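Local structure of ethylbenzene dehydrogenase alpha-subunit (Aromatoleum aromaticum, 2IVF) at residues V401-Y412 with E826-T834. The protein is the molybdenum-bearing subunit of a molybdopterin oxidoreductase, holding two pterin guanine dinucleotide cofactors and an iron-sulfur cluster. Residues are numbered along the deposited sequence; the frame is centred on the assembly and turned at random.
Sequences VFEGLREHLKDY and ESLPTHKDT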
ATOM      1  N   VAL A 401     -19.147  35.333  20.600  1.00 21.39           N
ATOM      2  CA  VAL A 401     -19.033  34.546  19.419  1.00 21.73           C
ATOM      3  C   VAL A 401     -20.083  33.445  19.454  1.00 22.83           C
ATOM      4  O   VAL A 401     -20.747  33.194  18.450  1.00 22.33           O
ATOM      5  CB  VAL A 401     -17.654  33.902  19.294  1.00 21.29           C
ATOM      6  CG1 VAL A 401     -17.656  32.846  18.172  1.00 18.99           C
ATOM      7  CG2 VAL A 401     -16.587  35.001  19.068  1.00 19.33           C
ATOM      8  N   PHE A 402     -20.215  32.806  20.616  1.00 22.89           N
ATOM      9  CA  PHE A 402     -21.221  31.757  20.829  1.00 23.74           C
ATOM     10  C   PHE A 402     -22.640  32.169  20.407  1.00 23.97           C
ATOM     11  O   PHE A 402     -23.367  31.365  19.791  1.00 23.27           O
ATOM     12  CB  PHE A 402     -21.244  31.332  22.302  1.00 23.60           C
ATOM     13  CG  PHE A 402     -22.111  30.131  22.574  1.00 24.06           C
ATOM     14  CD1 PHE A 402     -21.602  28.858  22.430  1.00 25.70           C
ATOM     15  CD2 PHE A 402     -23.438  30.286  22.964  1.00 26.09           C
ATOM     16  CE1 PHE A 402     -22.380  27.738  22.691  1.00 26.47           C
ATOM     17  CE2 PHE A 402     -24.222  29.157  23.224  1.00 25.82           C
ATOM     18  CZ  PHE A 402     -23.689  27.905  23.092  1.00 25.61           C
ATOM     19  N   GLU A 403     -23.029  33.383  20.784  1.00 24.74           N
ATOM     20  CA  GLU A 403     -24.354  33.914  20.440  1.00 24.57           C
ATOM     21  C   GLU A 403     -24.480  34.097  18.924  1.00 24.50           C
ATOM     22  O   GLU A 403     -25.533  33.790  18.349  1.00 25.40           O
ATOM     23  CB  GLU A 403     -24.638  35.209  21.195  1.00 25.07           C
ATOM     24  CG  GLU A 403     -26.028  35.789  20.924  1.00 27.55           C
ATOM     25  CD  GLU A 403     -27.195  35.024  21.557  1.00 32.85           C
ATOM     26  OE1 GLU A 403     -27.008  34.169  22.449  1.00 33.17           O
ATOM     27  OE2 GLU A 403     -28.339  35.316  21.145  1.00 38.79           O
ATOM     28  N   GLY A 404     -23.412  34.543  18.265  1.00 23.92           N
ATOM     29  CA  GLY A 404     -23.384  34.583  16.809  1.00 24.00           C
ATOM     30  C   GLY A 404     -23.495  33.178  16.232  1.00 24.26           C
ATOM     31  O   GLY A 404     -24.236  32.914  15.292  1.00 23.58           O
ATOM     32  N   LEU A 405     -22.741  32.266  16.796  1.00 25.06           N
ATOM     33  CA  LEU A 405     -22.796  30.906  16.343  1.00 25.45           C
ATOM     34  C   LEU A 405     -24.176  30.283  16.471  1.00 25.57           C
ATOM     35  O   LEU A 405     -24.568  29.482  15.596  1.00 23.73           O
ATOM     36  CB  LEU A 405     -21.797  30.089  17.118  1.00 25.70           C
ATOM     37  CG  LEU A 405     -21.601  28.663  16.672  1.00 26.56           C
ATOM     38  CD1 LEU A 405     -21.074  28.561  15.217  1.00 25.37           C
ATOM     39  CD2 LEU A 405     -20.606  28.028  17.659  1.00 27.07           C
ATOM     40  N   ARG A 406     -24.866  30.553  17.584  1.00 25.12           N
ATOM     41  CA  ARG A 406     -26.234  30.065  17.757  1.00 27.09           C
ATOM     42  C   ARG A 406     -27.089  30.500  16.580  1.00 26.38           C
ATOM     43  O   ARG A 406     -27.831  29.701  16.047  1.00 26.99           O
ATOM     44  CB  ARG A 406     -26.897  30.600  19.031  1.00 26.80           C
ATOM     45  CG  ARG A 406     -26.341  30.019  20.302  1.00 29.60           C
ATOM     46  CD  ARG A 406     -26.965  30.699  21.461  1.00 32.43           C
ATOM     47  NE  ARG A 406     -28.202  30.040  21.850  1.00 37.02           N
ATOM     48  CZ  ARG A 406     -29.186  30.616  22.530  1.00 39.24           C
ATOM     49  NH1 ARG A 406     -29.149  31.902  22.887  1.00 40.35           N
ATOM     50  NH2 ARG A 406     -30.236  29.884  22.848  1.00 40.38           N
ATOM     51  N   GLU A 407     -26.989  31.766  16.185  1.00 26.67           N
ATOM     52  CA  GLU A 407     -27.724  32.262  15.014  1.00 26.61           C
ATOM     53  C   GLU A 407     -27.307  31.489  13.748  1.00 25.51           C
ATOM     54  O   GLU A 407     -28.133  31.018  12.981  1.00 23.98           O
ATOM     55  CB  GLU A 407     -27.498  33.779  14.863  1.00 27.14           C
ATOM     56  CG  GLU A 407     -28.017  34.427  13.576  1.00 28.86           C
ATOM     57  CD  GLU A 407     -27.687  35.950  13.470  1.00 32.46           C
ATOM     58  OE1 GLU A 407     -26.808  36.336  12.641  1.00 40.25           O
ATOM     59  OE2 GLU A 407     -28.310  36.765  14.201  1.00 38.15           O
ATOM     60  N   HIS A 408     -26.003  31.384  13.543  1.00 24.10           N
ATOM     61  CA  HIS A 408     -25.432  30.849  12.335  1.00 24.31           C
ATOM     62  C   HIS A 408     -25.836  29.369  12.170  1.00 24.25           C
ATOM     63  O   HIS A 408     -26.147  28.921  11.066  1.00 23.46           O
ATOM     64  CB  HIS A 408     -23.921  31.002  12.464  1.00 24.26           C
ATOM     65  CG  HIS A 408     -23.132  30.328  11.390  1.00 26.21           C
ATOM     66  ND1 HIS A 408     -23.210  30.699  10.070  1.00 26.25           N
ATOM     67  CD2 HIS A 408     -22.191  29.360  11.456  1.00 24.02           C
ATOM     68  CE1 HIS A 408     -22.380  29.951   9.363  1.00 27.39           C
ATOM     69  NE2 HIS A 408     -21.737  29.141  10.182  1.00 22.07           N
ATOM     70  N   LEU A 409     -25.857  28.644  13.287  1.00 23.28           N
ATOM     71  CA  LEU A 409     -26.166  27.227  13.262  1.00 24.94           C
ATOM     72  C   LEU A 409     -27.662  26.991  13.025  1.00 25.53           C
ATOM     73  O   LEU A 409     -28.071  25.836  12.837  1.00 27.84           O
ATOM     74  CB  LEU A 409     -25.735  26.539  14.568  1.00 23.95           C
ATOM     75  CG  LEU A 409     -24.220  26.351  14.721  1.00 24.54           C
ATOM     76  CD1 LEU A 409     -23.883  25.832  16.107  1.00 24.14           C
ATOM     77  CD2 LEU A 409     -23.635  25.417  13.629  1.00 23.39           C
ATOM     78  N   LYS A 410     -28.474  28.045  12.988  1.00 26.43           N
ATOM     79  CA  LYS A 410     -29.863  27.871  12.529  1.00 27.07           C
ATOM     80  C   LYS A 410     -29.967  27.336  11.079  1.00 27.49           C
ATOM     81  O   LYS A 410     -30.987  26.777  10.682  1.00 28.08           O
ATOM     82  CB  LYS A 410     -30.659  29.154  12.704  1.00 27.74           C
ATOM     83  CG  LYS A 410     -30.868  29.446  14.189  1.00 28.88           C
ATOM     84  CD  LYS A 410     -31.734  30.649  14.455  1.00 28.27           C
ATOM     85  CE  LYS A 410     -31.902  30.851  15.960  1.00 30.22           C
ATOM     86  NZ  LYS A 410     -32.629  32.131  16.242  1.00 27.96           N
ATOM     87  N   ASP A 411     -28.910  27.515  10.308  1.00 27.05           N
ATOM     88  CA  ASP A 411     -28.833  27.026   8.946  1.00 26.60           C
ATOM     89  C   ASP A 411     -28.281  25.594   8.910  1.00 25.81           C
ATOM     90  O   ASP A 411     -28.189  25.015   7.834  1.00 25.22           O
ATOM     91  CB  ASP A 411     -27.987  28.010   8.092  1.00 26.90           C
ATOM     92  CG  ASP A 411     -28.691  29.369   7.884  1.00 30.58           C
ATOM     93  OD1 ASP A 411     -29.951  29.423   7.961  1.00 31.37           O
ATOM     94  OD2 ASP A 411     -27.998  30.392   7.681  1.00 34.41           O
ATOM     95  N   TYR A 412     -27.950  25.022  10.078  1.00 24.41           N
ATOM     96  CA  TYR A 412     -27.311  23.721  10.196  1.00 24.40           C
ATOM     97  C   TYR A 412     -28.047  22.869  11.226  1.00 23.68           C
ATOM     98  O   TYR A 412     -27.455  22.072  11.924  1.00 23.85           O
ATOM     99  CB  TYR A 412     -25.809  23.861  10.550  1.00 24.40           C
ATOM    100  CG  TYR A 412     -25.047  24.579   9.481  1.00 25.42           C
ATOM    101  CD1 TYR A 412     -24.539  23.882   8.384  1.00 25.67           C
ATOM    102  CD2 TYR A 412     -24.872  25.967   9.522  1.00 24.28           C
ATOM    103  CE1 TYR A 412     -23.899  24.546   7.349  1.00 26.63           C
ATOM    104  CE2 TYR A 412     -24.186  26.638   8.504  1.00 24.47           C
ATOM    105  CZ  TYR A 412     -23.709  25.910   7.428  1.00 24.18           C
ATOM    106  OH  TYR A 412     -23.075  26.550   6.390  1.00 26.06           O
ATOM    107  N   GLU A 826     -16.560  33.680   5.834  1.00 22.98           N
ATOM    108  CA  GLU A 826     -15.877  32.613   6.584  1.00 22.52           C
ATOM    109  C   GLU A 826     -15.406  33.013   8.003  1.00 22.80           C
ATOM    110  O   GLU A 826     -14.534  32.340   8.600  1.00 22.50           O
ATOM    111  CB  GLU A 826     -14.695  32.077   5.777  1.00 22.30           C
ATOM    112  CG  GLU A 826     -15.098  31.462   4.508  1.00 23.24           C
ATOM    113  CD  GLU A 826     -13.996  30.743   3.798  1.00 23.98           C
ATOM    114  OE1 GLU A 826     -13.061  30.244   4.464  1.00 27.10           O
ATOM    115  OE2 GLU A 826     -14.105  30.653   2.552  1.00 23.53           O
ATOM    116  N   SER A 827     -15.972  34.059   8.574  1.00 22.11           N
ATOM    117  CA  SER A 827     -15.598  34.442   9.948  1.00 22.91           C
ATOM    118  C   SER A 827     -15.906  33.352  10.957  1.00 22.74           C
ATOM    119  O   SER A 827     -15.137  33.146  11.897  1.00 23.82           O
ATOM    120  CB  SER A 827     -16.293  35.717  10.351  1.00 22.80           C
ATOM    121  OG  SER A 827     -17.704  35.590  10.190  1.00 24.87           O
ATOM    122  N   LEU A 828     -17.005  32.627  10.748  1.00 22.34           N
ATOM    123  CA  LEU A 828     -17.278  31.407  11.499  1.00 23.24           C
ATOM    124  C   LEU A 828     -17.092  30.187  10.612  1.00 23.84           C
ATOM    125  O   LEU A 828     -17.204  30.286   9.383  1.00 24.94           O
ATOM    126  CB  LEU A 828     -18.713  31.412  12.053  1.00 22.92           C
ATOM    127  CG  LEU A 828     -19.032  32.282  13.276  1.00 22.64           C
ATOM    128  CD1 LEU A 828     -20.543  32.292  13.541  1.00 22.74           C
ATOM    129  CD2 LEU A 828     -18.241  31.802  14.545  1.00 21.55           C
ATOM    130  N   PRO A 829     -16.869  29.017  11.232  1.00 22.89           N
ATOM    131  CA  PRO A 829     -16.864  27.809  10.400  1.00 23.67           C
ATOM    132  C   PRO A 829     -18.226  27.719   9.698  1.00 23.37           C
ATOM    133  O   PRO A 829     -19.239  28.110  10.248  1.00 23.54           O
ATOM    134  CB  PRO A 829     -16.672  26.668  11.395  1.00 23.74           C
ATOM    135  CG  PRO A 829     -16.196  27.332  12.668  1.00 24.21           C
ATOM    136  CD  PRO A 829     -16.732  28.709  12.668  1.00 23.84           C
ATOM    137  N   THR A 830     -18.211  27.253   8.463  1.00 24.11           N
ATOM    138  CA  THR A 830     -19.362  27.336   7.609  1.00 23.12           C
ATOM    139  C   THR A 830     -19.143  26.346   6.493  1.00 23.38           C
ATOM    140  O   THR A 830     -18.001  25.953   6.228  1.00 21.10           O
ATOM    141  CB  THR A 830     -19.545  28.728   7.038  1.00 24.59           C
ATOM    142  OG1 THR A 830     -20.866  28.810   6.491  1.00 24.40           O
ATOM    143  CG2 THR A 830     -18.485  29.003   5.955  1.00 23.67           C
ATOM    144  N   HIS A 831     -20.242  25.930   5.870  1.00 22.82           N
ATOM    145  CA  HIS A 831     -20.176  25.012   4.742  1.00 21.98           C
ATOM    146  C   HIS A 831     -20.174  25.804   3.417  1.00 22.77           C
ATOM    147  O   HIS A 831     -21.027  26.701   3.194  1.00 20.16           O
ATOM    148  CB  HIS A 831     -21.371  24.069   4.717  1.00 22.65           C
ATOM    149  CG  HIS A 831     -21.443  23.283   3.449  1.00 23.07           C
ATOM    150  ND1 HIS A 831     -20.388  22.514   3.011  1.00 25.19           N
ATOM    151  CD2 HIS A 831     -22.382  23.225   2.481  1.00 23.27           C
ATOM    152  CE1 HIS A 831     -20.692  21.986   1.837  1.00 26.18           C
ATOM    153  NE2 HIS A 831     -21.898  22.389   1.501  1.00 24.16           N
ATOM    154  N   LYS A 832     -19.173  25.522   2.593  1.00 21.35           N
ATOM    155  CA  LYS A 832     -19.148  25.970   1.202  1.00 22.35           C
ATOM    156  C   LYS A 832     -18.907  24.773   0.353  1.00 22.22           C
ATOM    157  O   LYS A 832     -17.998  24.005   0.633  1.00 21.69           O
ATOM    158  CB  LYS A 832     -18.029  26.973   0.933  1.00 22.46           C
ATOM    159  CG  LYS A 832     -18.282  28.376   1.554  1.00 21.99           C
ATOM    160  CD  LYS A 832     -17.126  29.357   1.207  1.00 23.44           C
ATOM    161  CE  LYS A 832     -17.315  30.793   1.699  1.00 24.94           C
ATOM    162  NZ  LYS A 832     -16.168  31.612   1.212  1.00 23.39           N
ATOM    163  N   ASP A 833     -19.703  24.616  -0.695  1.00 23.46           N
ATOM    164  CA  ASP A 833     -19.451  23.531  -1.621  1.00 24.55           C
ATOM    165  C   ASP A 833     -18.150  23.759  -2.404  1.00 23.28           C
ATOM    166  O   ASP A 833     -17.671  24.892  -2.576  1.00 22.87           O
ATOM    167  CB  ASP A 833     -20.674  23.178  -2.472  1.00 26.21           C
ATOM    168  CG  ASP A 833     -21.698  22.285  -1.679  1.00 30.60           C
ATOM    169  OD1 ASP A 833     -22.859  22.677  -1.573  1.00 37.76           O
ATOM    170  OD2 ASP A 833     -21.345  21.198  -1.131  1.00 35.94           O
ATOM    171  N   THR A 834     -17.495  22.659  -2.754  1.00 21.83           N
ATOM    172  CA  THR A 834     -16.293  22.750  -3.571  1.00 22.54           C
ATOM    173  C   THR A 834     -16.531  23.647  -4.755  1.00 23.03           C
ATOM    174  O   THR A 834     -17.573  23.527  -5.422  1.00 23.78           O
ATOM    175  CB  THR A 834     -15.963  21.375  -4.139  1.00 23.22           C
ATOM    176  OG1 THR A 834     -16.149  20.400  -3.101  1.00 22.31           O
ATOM    177  CG2 THR A 834     -14.521  21.354  -4.690  1.00 20.70           C
TER
HETATM  178  O   HOH W   1     -23.954  28.995   6.343  1.00 32.94           O
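His408 on the helix and Tyr412, four residues on, both reach the backbone of 826-834, through NE2 and the phenol OH. His408 NE2 donates to Pro829 O at 2.7 Å. The bond is short but bent, 139° at the hydrogen, with the donor in the carbonyl plane and the oxygen tilted from the imidazole plane. Two residues along, His831 N-H donates a hydrogen bond to Tyr412 OH, 2.9 Å from N to OH and nearly straight at 163°. A water 2.6 Å from Tyr412 OH also bonds Thr830 OG1, so the phenol oxygen is gripped by both backbone and solvent. Thr830 OG1 itself lies at the edge of the imidazole, 3.4 Å from His408 CE1, while His831 CB abuts the edge of the tyrosine ring.

Toward the start of the helix the contact turns apolar. Leu828 lays its CB over one face of the His408 ring and pushes CD1 against His408 CB, 3.8 Å away, and the CA of Leu405. Its chi1 of -76° sets CG beside the backbone N, on the side of the helix. The other methyl, CD2, meets Val401 CG1 at 3.8 Å. CD1 also lies against Gly404 C, 4.1 Å away. Helix 454-467 touches both segments, Leu463 against Leu405 and Arg459 and Ser460 against Pro829.

This is a helix-to-loop packing, joining part of the molybdopterin oxidoreductase region to the extended connection that leads into strand 843-846 of the dinucleotide-binding domain; the side chain of His831 comes about 9 Å from the bound MGD.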